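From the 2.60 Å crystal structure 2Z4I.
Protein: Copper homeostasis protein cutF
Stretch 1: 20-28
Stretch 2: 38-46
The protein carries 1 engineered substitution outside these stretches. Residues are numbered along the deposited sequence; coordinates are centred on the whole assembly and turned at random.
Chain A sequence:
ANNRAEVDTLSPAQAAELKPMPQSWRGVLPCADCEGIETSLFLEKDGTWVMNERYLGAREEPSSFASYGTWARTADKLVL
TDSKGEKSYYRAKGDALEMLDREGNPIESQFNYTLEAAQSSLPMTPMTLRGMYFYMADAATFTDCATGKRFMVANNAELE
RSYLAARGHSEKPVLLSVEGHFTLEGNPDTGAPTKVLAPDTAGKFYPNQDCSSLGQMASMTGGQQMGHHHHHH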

# COMPACT_ATOMS: atom_id res chain seq x y z
N PRO A 20 22.62 -16.88 -26.23
CA PRO A 20 22.76 -15.95 -25.07
C PRO A 20 21.39 -15.59 -24.49
O PRO A 20 20.75 -14.62 -24.94
CB PRO A 20 23.50 -14.68 -25.51
N MSE A 21 20.94 -16.35 -23.49
CA MSE A 21 19.64 -16.13 -22.87
C MSE A 21 19.45 -17.11 -21.70
O MSE A 21 19.95 -18.23 -21.75
CB MSE A 21 18.52 -16.34 -23.91
CG MSE A 21 17.09 -16.23 -23.40
SE MSE A 21 15.73 -16.79 -24.71
CE MSE A 21 15.98 -18.69 -24.53
N PRO A 22 18.75 -16.69 -20.64
CA PRO A 22 18.51 -17.56 -19.48
C PRO A 22 17.62 -18.73 -19.87
O PRO A 22 17.01 -18.71 -20.93
CB PRO A 22 17.84 -16.62 -18.48
CG PRO A 22 17.12 -15.67 -19.36
CD PRO A 22 18.13 -15.37 -20.43
N GLN A 23 17.52 -19.74 -19.02
CA GLN A 23 16.69 -20.87 -19.37
C GLN A 23 15.62 -21.27 -18.35
O GLN A 23 14.99 -22.32 -18.49
CB GLN A 23 17.58 -22.07 -19.71
CG GLN A 23 18.31 -22.73 -18.55
CD GLN A 23 19.10 -23.95 -19.00
OE1 GLN A 23 19.56 -24.75 -18.18
NE2 GLN A 23 19.27 -24.10 -20.32
N SER A 24 15.40 -20.43 -17.35
CA SER A 24 14.39 -20.73 -16.35
C SER A 24 13.68 -19.45 -15.90
O SER A 24 14.32 -18.49 -15.49
CB SER A 24 15.04 -21.43 -15.16
OG SER A 24 14.07 -21.83 -14.22
N TRP A 25 12.35 -19.43 -15.98
CA TRP A 25 11.57 -18.24 -15.61
C TRP A 25 10.47 -18.51 -14.60
O TRP A 25 9.74 -19.49 -14.71
CB TRP A 25 10.94 -17.62 -16.86
CG TRP A 25 11.89 -16.84 -17.72
CD1 TRP A 25 12.26 -15.52 -17.57
CD2 TRP A 25 12.61 -17.33 -18.84
NE1 TRP A 25 13.18 -15.17 -18.53
CE2 TRP A 25 13.41 -16.26 -19.33
CE3 TRP A 25 12.66 -18.56 -19.49
CZ2 TRP A 25 14.25 -16.40 -20.43
CZ3 TRP A 25 13.50 -18.70 -20.58
CH2 TRP A 25 14.28 -17.62 -21.04
N ARG A 26 10.32 -17.62 -13.63
CA ARG A 26 9.28 -17.76 -12.62
C ARG A 26 8.49 -16.47 -12.54
O ARG A 26 8.97 -15.42 -12.97
CB ARG A 26 9.86 -18.02 -11.22
CG ARG A 26 10.95 -19.05 -11.11
CD ARG A 26 10.62 -20.32 -11.85
NE ARG A 26 11.78 -21.19 -11.81
CZ ARG A 26 12.02 -22.05 -10.83
NH1 ARG A 26 11.15 -22.17 -9.83
NH2 ARG A 26 13.15 -22.76 -10.84
N GLY A 27 7.30 -16.56 -11.96
CA GLY A 27 6.45 -15.40 -11.80
C GLY A 27 5.03 -15.83 -11.46
O GLY A 27 4.65 -16.98 -11.72
N VAL A 28 4.26 -14.94 -10.86
CA VAL A 28 2.89 -15.26 -10.51
C VAL A 28 1.98 -14.41 -11.38
O VAL A 28 2.06 -13.17 -11.36
CB VAL A 28 2.57 -14.95 -9.06
CG1 VAL A 28 1.20 -15.49 -8.73
CG2 VAL A 28 3.62 -15.54 -8.14
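Stretch 2 (38-46) ETSLFLEKD

How does stretch 2 run relative to stretch 1? Residues 38-43 form an extended strand beside strand 24-28, with an angle of 171° between their N-to-C directions, so the pairing is antiparallel. The axes approach to 4.7 Å. Walking forward from Gln23 therefore means walking backward from Leu43, until Val28 lies opposite Glu38, their CA atoms 4.5 Å apart.

What holds the loop end of stretch 1? Selenomethionine Met21 reaches Leu43, its CE 3.6 Å from Leu43 CD1, although Met21 is poorly ordered. At Gln23 the backbone takes over: Leu43 N donates to Gln23 O at 2.7 Å, nearly straight, and Gln23 CB lies 4.1 Å from Leu43 CB. Next along, Ser24 OG is 3.6 Å from Phe42 CE1.

How does Trp25 anchor the middle? It pairs with Leu41 through two hydrogen bonds, Trp25 N to Leu41 O and Leu41 N to Trp25 O, each 2.9 Å. Its indole lies on the same face of the sheet as the Leu41 side chain, with Trp25 CE3 4.4 Å from Leu41 CD2. The ring also meets Leu43 edge-on, Trp25 CZ3 standing a tight 3.1 Å from Leu43 CD1.

What does Arg26 meet on the other face? Ser24, Arg26 and Val28 share it with Phe42, Ser40 and Glu38. Arg26 packs its CD against Ser40 CB at 3.5 Å, while its guanidinium turns one face over Phe42 CZ; Arg26 NH2 comes within 3.6 Å of Phe42 CE1.

How does the pairing continue toward Val28? Gly27 faces Thr39 in a second hydrogen-bonded pair: Thr39 N donates to Gly27 O at 2.8 Å, but the return bond from Gly27 N to Thr39 O is weak, at 3.2 Å and bent to 133°. Beyond it, Val28 CG1 lies 4.2 Å from Glu38 N.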

# COMPACT_ATOMS: atom_id res chain seq x y z
N GLU A 38 1.01 -19.55 -9.94
CA GLU A 38 2.45 -19.72 -9.81
C GLU A 38 2.94 -20.38 -11.09
O GLU A 38 2.69 -21.56 -11.32
CB GLU A 38 2.78 -20.65 -8.64
CG GLU A 38 2.69 -20.04 -7.28
CD GLU A 38 3.05 -21.05 -6.20
OE1 GLU A 38 4.17 -21.64 -6.27
OE2 GLU A 38 2.22 -21.28 -5.29
N THR A 39 3.64 -19.61 -11.91
CA THR A 39 4.12 -20.10 -13.20
C THR A 39 5.62 -20.30 -13.25
O THR A 39 6.38 -19.50 -12.71
CB THR A 39 3.70 -19.12 -14.29
OG1 THR A 39 2.27 -19.00 -14.27
CG2 THR A 39 4.16 -19.57 -15.66
N SER A 40 6.07 -21.36 -13.90
CA SER A 40 7.50 -21.58 -14.03
C SER A 40 7.72 -22.27 -15.35
O SER A 40 7.10 -23.30 -15.62
CB SER A 40 8.05 -22.42 -12.88
OG SER A 40 7.35 -23.64 -12.78
N LEU A 41 8.58 -21.67 -16.17
CA LEU A 41 8.91 -22.18 -17.49
C LEU A 41 10.37 -22.59 -17.50
O LEU A 41 11.23 -21.85 -17.02
CB LEU A 41 8.66 -21.11 -18.55
CG LEU A 41 9.21 -21.34 -19.96
CD1 LEU A 41 8.66 -22.62 -20.55
CD2 LEU A 41 8.82 -20.16 -20.84
N PHE A 42 10.63 -23.78 -18.04
CA PHE A 42 11.98 -24.32 -18.09
C PHE A 42 12.39 -24.62 -19.52
O PHE A 42 11.79 -25.48 -20.19
CB PHE A 42 12.05 -25.59 -17.27
CG PHE A 42 11.79 -25.38 -15.82
CD1 PHE A 42 12.84 -25.24 -14.92
CD2 PHE A 42 10.49 -25.31 -15.34
CE1 PHE A 42 12.60 -25.02 -13.57
CE2 PHE A 42 10.25 -25.09 -13.99
CZ PHE A 42 11.31 -24.95 -13.11
N LEU A 43 13.42 -23.93 -19.98
CA LEU A 43 13.90 -24.14 -21.34
C LEU A 43 15.10 -25.06 -21.29
O LEU A 43 16.14 -24.70 -20.75
CB LEU A 43 14.25 -22.81 -22.00
CG LEU A 43 13.01 -21.94 -22.26
CD1 LEU A 43 13.41 -20.66 -22.97
CD2 LEU A 43 12.02 -22.71 -23.10
N GLU A 44 14.95 -26.24 -21.87
CA GLU A 44 16.02 -27.21 -21.86
C GLU A 44 16.95 -27.21 -23.07
O GLU A 44 16.59 -26.81 -24.18
CB GLU A 44 15.42 -28.60 -21.64
CG GLU A 44 14.57 -28.68 -20.39
CD GLU A 44 15.30 -28.15 -19.17
OE1 GLU A 44 16.12 -28.89 -18.58
OE2 GLU A 44 15.05 -26.98 -18.80
N LYS A 45 18.17 -27.67 -22.82
CA LYS A 45 19.23 -27.76 -23.81
C LYS A 45 18.79 -28.56 -25.03
O LYS A 45 19.16 -28.23 -26.16
CB LYS A 45 20.46 -28.40 -23.18
N ASP A 46 18.00 -29.60 -24.81
CA ASP A 46 17.55 -30.43 -25.90
C ASP A 46 16.33 -29.87 -26.61
O ASP A 46 15.49 -30.62 -27.09
CB ASP A 46 17.28 -31.86 -25.41
CG ASP A 46 16.19 -31.92 -24.37
OD1 ASP A 46 16.03 -30.92 -23.64
OD2 ASP A 46 15.52 -32.96 -24.26